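Local coordinates for choline binding protein A (Lactobacillus salivarius str. Ren, PDB 5GT1) that probably acts as a surface-associated, choline-binding cell-wall protein, represented here by its zinc-binding peptidase family M23 domain, at residues D23-E34 with R164-Q174; G69-V80 with Q120-R131. All blocks are in the same frame, centred on the assembly; numbering follows the deposited sequence.

Contact 1: D23-E34 with R164-Q174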
# COMPACT_ATOMS: atom_id res chain seq x y z
N ASP A 23 2.03 16.68 7.10
CA ASP A 23 1.76 15.29 7.49
C ASP A 23 0.26 14.94 7.54
O ASP A 23 -0.27 14.54 8.58
CB ASP A 23 2.46 14.92 8.81
CG ASP A 23 2.87 13.45 8.87
OD1 ASP A 23 3.72 13.03 8.04
OD2 ASP A 23 2.37 12.70 9.75
N THR A 24 -0.43 15.11 6.41
CA THR A 24 -1.78 14.60 6.31
C THR A 24 -1.74 13.14 5.85
O THR A 24 -0.78 12.66 5.23
CB THR A 24 -2.70 15.43 5.41
OG1 THR A 24 -2.20 15.42 4.07
CG2 THR A 24 -2.79 16.88 5.93
N TRP A 25 -2.80 12.43 6.21
CA TRP A 25 -2.97 11.04 5.88
C TRP A 25 -4.37 10.85 5.36
O TRP A 25 -5.24 11.69 5.63
CB TRP A 25 -2.81 10.22 7.13
CG TRP A 25 -1.39 10.10 7.62
CD1 TRP A 25 -0.67 11.00 8.41
CD2 TRP A 25 -0.48 8.97 7.39
NE1 TRP A 25 0.59 10.51 8.68
CE2 TRP A 25 0.77 9.30 8.10
CE3 TRP A 25 -0.57 7.76 6.69
CZ2 TRP A 25 1.87 8.44 8.08
CZ3 TRP A 25 0.53 6.91 6.69
CH2 TRP A 25 1.72 7.24 7.37
N GLY A 26 -4.60 9.76 4.64
CA GLY A 26 -5.93 9.46 4.10
C GLY A 26 -6.00 7.99 3.70
O GLY A 26 -4.98 7.33 3.56
N TRP A 27 -7.22 7.48 3.54
CA TRP A 27 -7.41 6.12 3.02
C TRP A 27 -7.32 6.10 1.49
O TRP A 27 -7.56 7.13 0.84
CB TRP A 27 -8.76 5.57 3.48
CG TRP A 27 -8.81 5.44 4.97
CD1 TRP A 27 -9.43 6.30 5.89
CD2 TRP A 27 -8.16 4.42 5.78
NE1 TRP A 27 -9.23 5.85 7.18
CE2 TRP A 27 -8.46 4.74 7.18
CE3 TRP A 27 -7.37 3.31 5.48
CZ2 TRP A 27 -7.99 3.95 8.23
CZ3 TRP A 27 -6.89 2.53 6.56
CH2 TRP A 27 -7.21 2.85 7.89
N PRO A 28 -6.97 4.95 0.91
CA PRO A 28 -6.84 4.91 -0.56
C PRO A 28 -8.17 4.97 -1.32
O PRO A 28 -8.20 5.36 -2.49
CB PRO A 28 -6.11 3.59 -0.82
CG PRO A 28 -6.41 2.75 0.36
CD PRO A 28 -6.55 3.69 1.54
N PHE A 29 -9.27 4.60 -0.66
CA PHE A 29 -10.61 4.67 -1.26
C PHE A 29 -11.47 5.44 -0.26
O PHE A 29 -12.09 4.86 0.61
CB PHE A 29 -11.15 3.27 -1.58
CG PHE A 29 -10.23 2.46 -2.46
CD1 PHE A 29 -10.22 2.63 -3.85
CD2 PHE A 29 -9.32 1.57 -1.89
CE1 PHE A 29 -9.34 1.91 -4.65
CE2 PHE A 29 -8.44 0.85 -2.69
CZ PHE A 29 -8.45 1.02 -4.07
N PRO A 30 -11.45 6.79 -0.35
CA PRO A 30 -11.92 7.61 0.78
C PRO A 30 -13.43 7.58 1.06
O PRO A 30 -13.85 7.99 2.15
CB PRO A 30 -11.41 9.01 0.41
CG PRO A 30 -10.20 8.73 -0.42
CD PRO A 30 -10.71 7.62 -1.32
N SER A 31 -14.22 7.08 0.11
CA SER A 31 -15.67 6.90 0.32
C SER A 31 -16.02 5.75 1.28
O SER A 31 -17.13 5.67 1.81
CB SER A 31 -16.33 6.56 -1.02
OG SER A 31 -16.43 5.14 -1.16
N VAL A 32 -15.08 4.82 1.43
CA VAL A 32 -15.21 3.71 2.33
C VAL A 32 -14.47 4.06 3.63
O VAL A 32 -14.91 3.71 4.73
CB VAL A 32 -14.55 2.45 1.74
CG1 VAL A 32 -14.94 1.22 2.55
CG2 VAL A 32 -14.87 2.30 0.24
N GLY A 33 -13.33 4.73 3.49
CA GLY A 33 -12.48 5.05 4.63
C GLY A 33 -11.87 3.77 5.13
O GLY A 33 -11.46 2.91 4.33
N GLU A 34 -11.81 3.61 6.45
CA GLU A 34 -11.19 2.42 7.02
C GLU A 34 -11.89 1.14 6.57
O GLU A 34 -11.24 0.16 6.18
CB GLU A 34 -11.15 2.47 8.55
CG GLU A 34 -10.41 1.28 9.16
CD GLU A 34 -10.35 1.31 10.69
OE1 GLU A 34 -10.04 0.26 11.28
OE2 GLU A 34 -10.64 2.37 11.29
N ARG A 164 -2.77 -0.09 8.52
CA ARG A 164 -4.06 0.26 9.13
C ARG A 164 -3.85 1.16 10.34
O ARG A 164 -4.46 2.23 10.45
CB ARG A 164 -4.91 -0.95 9.51
CG ARG A 164 -6.28 -0.53 10.04
CD ARG A 164 -7.27 -1.67 10.15
NE ARG A 164 -6.91 -2.56 11.23
CZ ARG A 164 -7.74 -3.44 11.79
NH1 ARG A 164 -9.01 -3.55 11.39
NH2 ARG A 164 -7.30 -4.22 12.77
N ALA A 165 -2.98 0.72 11.25
CA ALA A 165 -2.62 1.47 12.44
C ALA A 165 -2.00 2.81 12.10
O ALA A 165 -2.33 3.82 12.69
CB ALA A 165 -1.69 0.64 13.33
N LEU A 166 -1.09 2.81 11.13
CA LEU A 166 -0.43 4.05 10.70
C LEU A 166 -1.38 5.11 10.12
O LEU A 166 -1.29 6.28 10.49
CB LEU A 166 0.65 3.75 9.66
CG LEU A 166 2.10 4.06 10.05
CD1 LEU A 166 2.54 3.20 11.22
CD2 LEU A 166 3.02 3.81 8.87
N ILE A 167 -2.24 4.71 9.19
CA ILE A 167 -3.17 5.66 8.56
C ILE A 167 -4.19 6.15 9.58
O ILE A 167 -4.48 7.34 9.67
CB ILE A 167 -3.88 5.02 7.33
CG1 ILE A 167 -2.87 4.78 6.20
CG2 ILE A 167 -5.00 5.93 6.84
CD1 ILE A 167 -3.30 3.69 5.23
N LYS A 168 -4.72 5.21 10.35
CA LYS A 168 -5.67 5.54 11.41
C LYS A 168 -5.07 6.57 12.38
O LYS A 168 -5.67 7.62 12.64
CB LYS A 168 -6.00 4.26 12.15
CG LYS A 168 -7.39 4.15 12.69
CD LYS A 168 -7.62 2.73 13.21
CE LYS A 168 -8.74 2.71 14.22
NZ LYS A 168 -9.89 3.50 13.71
N ASN A 169 -3.87 6.28 12.90
CA ASN A 169 -3.20 7.19 13.82
C ASN A 169 -2.85 8.53 13.16
O ASN A 169 -2.97 9.60 13.79
CB ASN A 169 -1.97 6.54 14.46
CG ASN A 169 -1.49 7.29 15.70
OD1 ASN A 169 -2.20 7.37 16.72
ND2 ASN A 169 -0.31 7.89 15.62
N GLY A 170 -2.41 8.47 11.91
CA GLY A 170 -2.08 9.67 11.15
C GLY A 170 -3.27 10.60 10.96
O GLY A 170 -3.17 11.82 11.17
N ILE A 171 -4.40 10.03 10.58
CA ILE A 171 -5.64 10.79 10.43
C ILE A 171 -6.09 11.38 11.78
O ILE A 171 -6.48 12.55 11.85
CB ILE A 171 -6.76 9.92 9.80
CG1 ILE A 171 -6.39 9.57 8.34
CG2 ILE A 171 -8.12 10.62 9.87
CD1 ILE A 171 -7.27 8.51 7.70
N ALA A 172 -6.00 10.58 12.84
CA ALA A 172 -6.42 11.05 14.17
C ALA A 172 -5.54 12.21 14.65
O ALA A 172 -6.03 13.14 15.29
CB ALA A 172 -6.39 9.90 15.18
N ASN A 173 -4.26 12.18 14.31
CA ASN A 173 -3.30 13.18 14.80
C ASN A 173 -3.09 14.41 13.92
O ASN A 173 -2.40 15.35 14.33
CB ASN A 173 -1.97 12.52 15.12
CG ASN A 173 -2.02 11.73 16.40
OD1 ASN A 173 -2.16 12.31 17.48
ND2 ASN A 173 -1.95 10.41 16.30
N GLN A 174 -3.65 14.42 12.73
CA GLN A 174 -3.51 15.61 11.88
C GLN A 174 -4.45 16.72 12.34
O GLN A 174 -5.22 16.56 13.30
CB GLN A 174 -3.72 15.27 10.39
CG GLN A 174 -5.14 14.93 10.00
CD GLN A 174 -5.20 14.17 8.68
OE1 GLN A 174 -4.20 13.61 8.25
NE2 GLN A 174 -6.36 14.14 8.06
OXT GLN A 174 -4.46 17.82 11.77
O HOH W 1 -0.75 13.14 11.51
O HOH W 2 -11.35 -2.22 10.30

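Contact 2: G69-V80 with Q120-R131. With ACT (acetate ion), chain C.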
# COMPACT_ATOMS: atom_id res chain seq x y z
N GLY A 69 -14.13 1.13 -5.34
CA GLY A 69 -13.69 2.38 -5.92
C GLY A 69 -12.76 2.09 -7.08
O GLY A 69 -12.28 0.98 -7.22
N SER A 70 -12.54 3.09 -7.91
CA SER A 70 -11.68 2.92 -9.06
C SER A 70 -10.33 3.60 -8.83
O SER A 70 -9.29 2.93 -8.84
CB SER A 70 -12.37 3.45 -10.32
OG SER A 70 -11.56 3.19 -11.46
N ALA A 71 -10.34 4.91 -8.60
CA ALA A 71 -9.11 5.66 -8.37
C ALA A 71 -8.48 5.24 -7.04
O ALA A 71 -9.17 5.15 -6.01
CB ALA A 71 -9.39 7.16 -8.39
N VAL A 72 -7.18 4.97 -7.07
CA VAL A 72 -6.39 4.70 -5.87
C VAL A 72 -5.77 6.02 -5.41
O VAL A 72 -4.96 6.59 -6.13
CB VAL A 72 -5.27 3.67 -6.14
CG1 VAL A 72 -4.39 3.50 -4.90
CG2 VAL A 72 -5.87 2.33 -6.58
N HIS A 73 -6.16 6.48 -4.22
CA HIS A 73 -5.72 7.79 -3.69
C HIS A 73 -4.53 7.62 -2.79
O HIS A 73 -4.52 6.72 -1.95
CB HIS A 73 -6.85 8.46 -2.91
CG HIS A 73 -8.01 8.91 -3.78
ND1 HIS A 73 -8.99 8.07 -4.19
CD2 HIS A 73 -8.30 10.15 -4.33
CE1 HIS A 73 -9.88 8.75 -4.95
NE2 HIS A 73 -9.46 10.02 -5.05
N ALA A 74 -3.52 8.48 -2.95
CA ALA A 74 -2.31 8.40 -2.15
C ALA A 74 -2.68 8.58 -0.68
O ALA A 74 -3.49 9.46 -0.34
CB ALA A 74 -1.32 9.46 -2.58
N VAL A 75 -2.10 7.75 0.18
CA VAL A 75 -2.43 7.76 1.61
C VAL A 75 -1.61 8.82 2.36
O VAL A 75 -1.90 9.12 3.53
CB VAL A 75 -2.25 6.37 2.28
CG1 VAL A 75 -3.10 5.32 1.56
CG2 VAL A 75 -0.78 5.94 2.33
N HIS A 76 -0.62 9.38 1.68
CA HIS A 76 0.34 10.31 2.28
C HIS A 76 1.14 10.96 1.19
O HIS A 76 1.32 10.37 0.12
CB HIS A 76 1.28 9.54 3.22
CG HIS A 76 2.13 10.42 4.10
ND1 HIS A 76 3.33 10.89 3.71
CD2 HIS A 76 1.92 10.90 5.40
CE1 HIS A 76 3.87 11.66 4.71
NE2 HIS A 76 3.00 11.66 5.74
N SER A 77 1.64 12.16 1.44
CA SER A 77 2.47 12.88 0.46
C SER A 77 3.84 12.24 0.25
O SER A 77 4.32 11.47 1.07
CB SER A 77 2.64 14.35 0.89
OG SER A 77 1.35 14.95 1.03
N GLY A 78 4.48 12.56 -0.86
CA GLY A 78 5.81 12.02 -1.10
C GLY A 78 6.22 12.25 -2.54
O GLY A 78 5.54 12.98 -3.26
N VAL A 79 7.31 11.62 -2.94
CA VAL A 79 7.75 11.66 -4.32
C VAL A 79 7.78 10.23 -4.89
O VAL A 79 8.24 9.30 -4.22
CB VAL A 79 9.13 12.37 -4.46
CG1 VAL A 79 10.20 11.60 -3.71
CG2 VAL A 79 9.51 12.50 -5.93
N VAL A 80 7.30 10.07 -6.11
CA VAL A 80 7.33 8.77 -6.76
C VAL A 80 8.79 8.45 -7.12
O VAL A 80 9.43 9.20 -7.86
CB VAL A 80 6.42 8.74 -8.01
CG1 VAL A 80 6.48 7.39 -8.71
CG2 VAL A 80 4.98 9.11 -7.64
N GLN A 120 7.55 12.47 -9.75
CA GLN A 120 6.38 13.29 -9.48
C GLN A 120 6.18 13.52 -7.98
O GLN A 120 6.20 12.58 -7.18
CB GLN A 120 5.14 12.64 -10.07
CG GLN A 120 3.92 13.54 -10.08
CD GLN A 120 2.77 12.94 -10.87
OE1 GLN A 120 2.99 12.14 -11.78
NE2 GLN A 120 1.55 13.34 -10.54
N GLN A 121 5.99 14.79 -7.61
CA GLN A 121 5.62 15.16 -6.25
C GLN A 121 4.13 14.90 -6.08
O GLN A 121 3.32 15.40 -6.87
CB GLN A 121 5.88 16.64 -5.99
CG GLN A 121 7.32 17.08 -6.23
CD GLN A 121 8.28 16.58 -5.16
OE1 GLN A 121 7.87 16.17 -4.07
NE2 GLN A 121 9.58 16.62 -5.48
N ILE A 122 3.76 14.12 -5.07
CA ILE A 122 2.34 13.86 -4.85
C ILE A 122 1.89 14.25 -3.44
O ILE A 122 2.67 14.21 -2.48
CB ILE A 122 1.94 12.40 -5.17
CG1 ILE A 122 2.58 11.42 -4.20
CG2 ILE A 122 2.28 12.02 -6.62
CD1 ILE A 122 1.73 10.20 -3.98
N ASN A 123 0.63 14.66 -3.35
CA ASN A 123 0.00 15.04 -2.10
C ASN A 123 -1.00 13.99 -1.70
O ASN A 123 -1.55 13.31 -2.56
CB ASN A 123 -0.71 16.39 -2.25
CG ASN A 123 0.27 17.55 -2.36
OD1 ASN A 123 1.31 17.58 -1.69
ND2 ASN A 123 -0.05 18.51 -3.21
N THR A 124 -1.24 13.85 -0.40
CA THR A 124 -2.28 12.96 0.10
C THR A 124 -3.54 13.14 -0.74
O THR A 124 -3.96 14.29 -1.02
CB THR A 124 -2.59 13.27 1.57
OG1 THR A 124 -1.37 13.22 2.32
CG2 THR A 124 -3.57 12.27 2.16
N GLY A 125 -4.14 12.04 -1.18
CA GLY A 125 -5.37 12.14 -1.99
C GLY A 125 -5.16 12.14 -3.49
O GLY A 125 -6.10 11.81 -4.23
N ASP A 126 -3.97 12.51 -3.97
CA ASP A 126 -3.64 12.44 -5.41
C ASP A 126 -3.83 11.01 -5.96
O ASP A 126 -3.51 10.03 -5.28
CB ASP A 126 -2.21 12.90 -5.71
CG ASP A 126 -2.01 14.41 -5.58
OD1 ASP A 126 -2.99 15.16 -5.35
OD2 ASP A 126 -0.85 14.86 -5.71
N VAL A 127 -4.33 10.88 -7.19
CA VAL A 127 -4.59 9.56 -7.74
C VAL A 127 -3.29 8.89 -8.19
O VAL A 127 -2.56 9.42 -9.03
CB VAL A 127 -5.63 9.61 -8.88
CG1 VAL A 127 -5.83 8.22 -9.50
CG2 VAL A 127 -6.97 10.13 -8.34
N ILE A 128 -3.00 7.73 -7.61
CA ILE A 128 -1.83 6.92 -8.01
C ILE A 128 -2.10 6.23 -9.35
O ILE A 128 -1.22 6.13 -10.23
CB ILE A 128 -1.51 5.85 -6.94
CG1 ILE A 128 -1.17 6.52 -5.59
CG2 ILE A 128 -0.38 4.91 -7.40
CD1 ILE A 128 0.02 7.44 -5.62
N GLY A 129 -3.33 5.74 -9.48
CA GLY A 129 -3.76 5.02 -10.66
C GLY A 129 -5.12 4.43 -10.40
O GLY A 129 -5.77 4.79 -9.41
N TYR A 130 -5.53 3.51 -11.28
CA TYR A 130 -6.89 2.95 -11.25
C TYR A 130 -6.82 1.45 -11.02
O TYR A 130 -6.15 0.73 -11.76
CB TYR A 130 -7.65 3.30 -12.55
CG TYR A 130 -7.88 4.79 -12.60
CD1 TYR A 130 -9.05 5.33 -12.12
CD2 TYR A 130 -6.86 5.66 -13.06
CE1 TYR A 130 -9.26 6.71 -12.11
CE2 TYR A 130 -7.06 7.04 -13.05
CZ TYR A 130 -8.26 7.54 -12.58
OH TYR A 130 -8.46 8.90 -12.56
N ARG A 131 -7.50 0.97 -9.98
CA ARG A 131 -7.51 -0.45 -9.67
C ARG A 131 -8.46 -1.16 -10.62
O ARG A 131 -9.64 -0.83 -10.70
CB ARG A 131 -7.95 -0.71 -8.21
CG ARG A 131 -8.01 -2.18 -7.83
CD ARG A 131 -8.61 -2.38 -6.43
NE ARG A 131 -9.92 -1.72 -6.27
CZ ARG A 131 -10.55 -1.52 -5.11
NH1 ARG A 131 -10.02 -1.94 -3.96
NH2 ARG A 131 -11.72 -0.89 -5.10
C ACT C . -12.43 6.52 -6.14
O ACT C . -12.37 7.76 -5.97
OXT ACT C . -13.03 6.03 -7.13
CH3 ACT C . -11.72 5.57 -5.23
O HOH W 3 -11.56 -1.48 -8.54
O HOH W 4 -10.99 0.97 -12.30

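Contact 1: D23-E34 with R164-Q174
Trp25 and Trp27 lay their indoles against one side of the C-terminal helix. Gly170 CA stands over the face of the Trp25 five-membered ring, 3.6 Å from its centroid, in a CH-pi contact; glycine suits this turn because a CB would run into the ring. Trp27 is sandwiched: Glu34 CA covers one face, while on the opposite face Ile167 CG2 points at the six-membered ring, 3.5 Å from its centroid and 7° off the normal. With CG2 anti to its backbone N, Ile167 sends CG1 to Trp25 CE3 and wedges between both indoles. Gln174 OE1 accepts from Trp25 N at 2.7 Å, in its carbonyl plane. Within the loop, Trp25 NE1 donates to Asp23 OD2 from above the carboxylate plane, fixing the indole's rotation; Asp23 OD1 bonds His76 NE2. Extended Glu34 presents OE2 to Lys168 NZ at 2.8 Å, on the syn side; OE1 lies 3.9 Å from Arg164 NH1, well out of the guanidinium plane, a long charge pairing; a water donates to OE1 and accepts weakly from NH1. The C-terminal helix, through Leu166, Ile167, Gly170 and Ile171, thus packs on the loop leading into the M23-family fold; Leu166 and Ile167 also reach strand 135-141.

Contact 2: G69-V80 with Q120-R131
Strands 71-73 and 127-130 run antiparallel, 152° between their directions and their axes approaching to 4.6 Å, and after a loop on each side the pairing resumes between 78-80 and 121-122. Val72 lies at the heart of the first pairing: its N bonds to Gly129 O and its O receives Ile128 N, both at 2.7 Å. Ala74 carries the pattern into the turn, its N donating to Asp126 O and its O accepting from Gly125 N. Asn123 to Asp126 form a type II beta turn, where Gly125 takes the positive phi. Ala74, just past strand 71-73, has its CB pressed by Ile122 CD1 at 3.4 Å, tighter than usual. On the face carrying Ala71, His73, Val127 and Tyr130, Ala71 CB touches both Val127 CG2 and Tyr130 CE1, and Val127 CG2 covers one face of the His73 ring. Ser70 OG approaches the edge of the Tyr130 ring in its plane. With OG beside its backbone N (chi1 -57°), Ser77 accepts Thr124 N at 3.2 Å. Ser70 N and Ala71 N donate to OXT of an acetate, probably from the crystallisation liquor. Arg131, bent at chi3, turns NH2 back to Gly69 O at 2.9 Å; water links its NE to Gly69 O. The guanidinium is thus fixed by Gly69 O, His67 O, the water and the Phe29 ring, which would probably spread and stabilise its charge.

In the fold
The two contacts lie 13 Å apart between centres, and the 23-34 segment of contact 1 touches the 73-76 region of contact 2. Contact 2 falls between the segments of contact 1 along the chain. Where they meet, Asp23 OD1 and His76 NE2 are 2.8 Å apart, a probable hydrogen bond, and Pro28 O lies 2.9 Å from His73 N, probably bonded likewise. The Trp25 ring also packs on His76. Neither contact supplies a ligand to the zinc site of His57, Asp61 and His137: between side chains, Arg131 is about 8 Å from Asp61 and Arg164 about 10 Å from His57, and both arginine side chains are about 12 Å from the zinc ion.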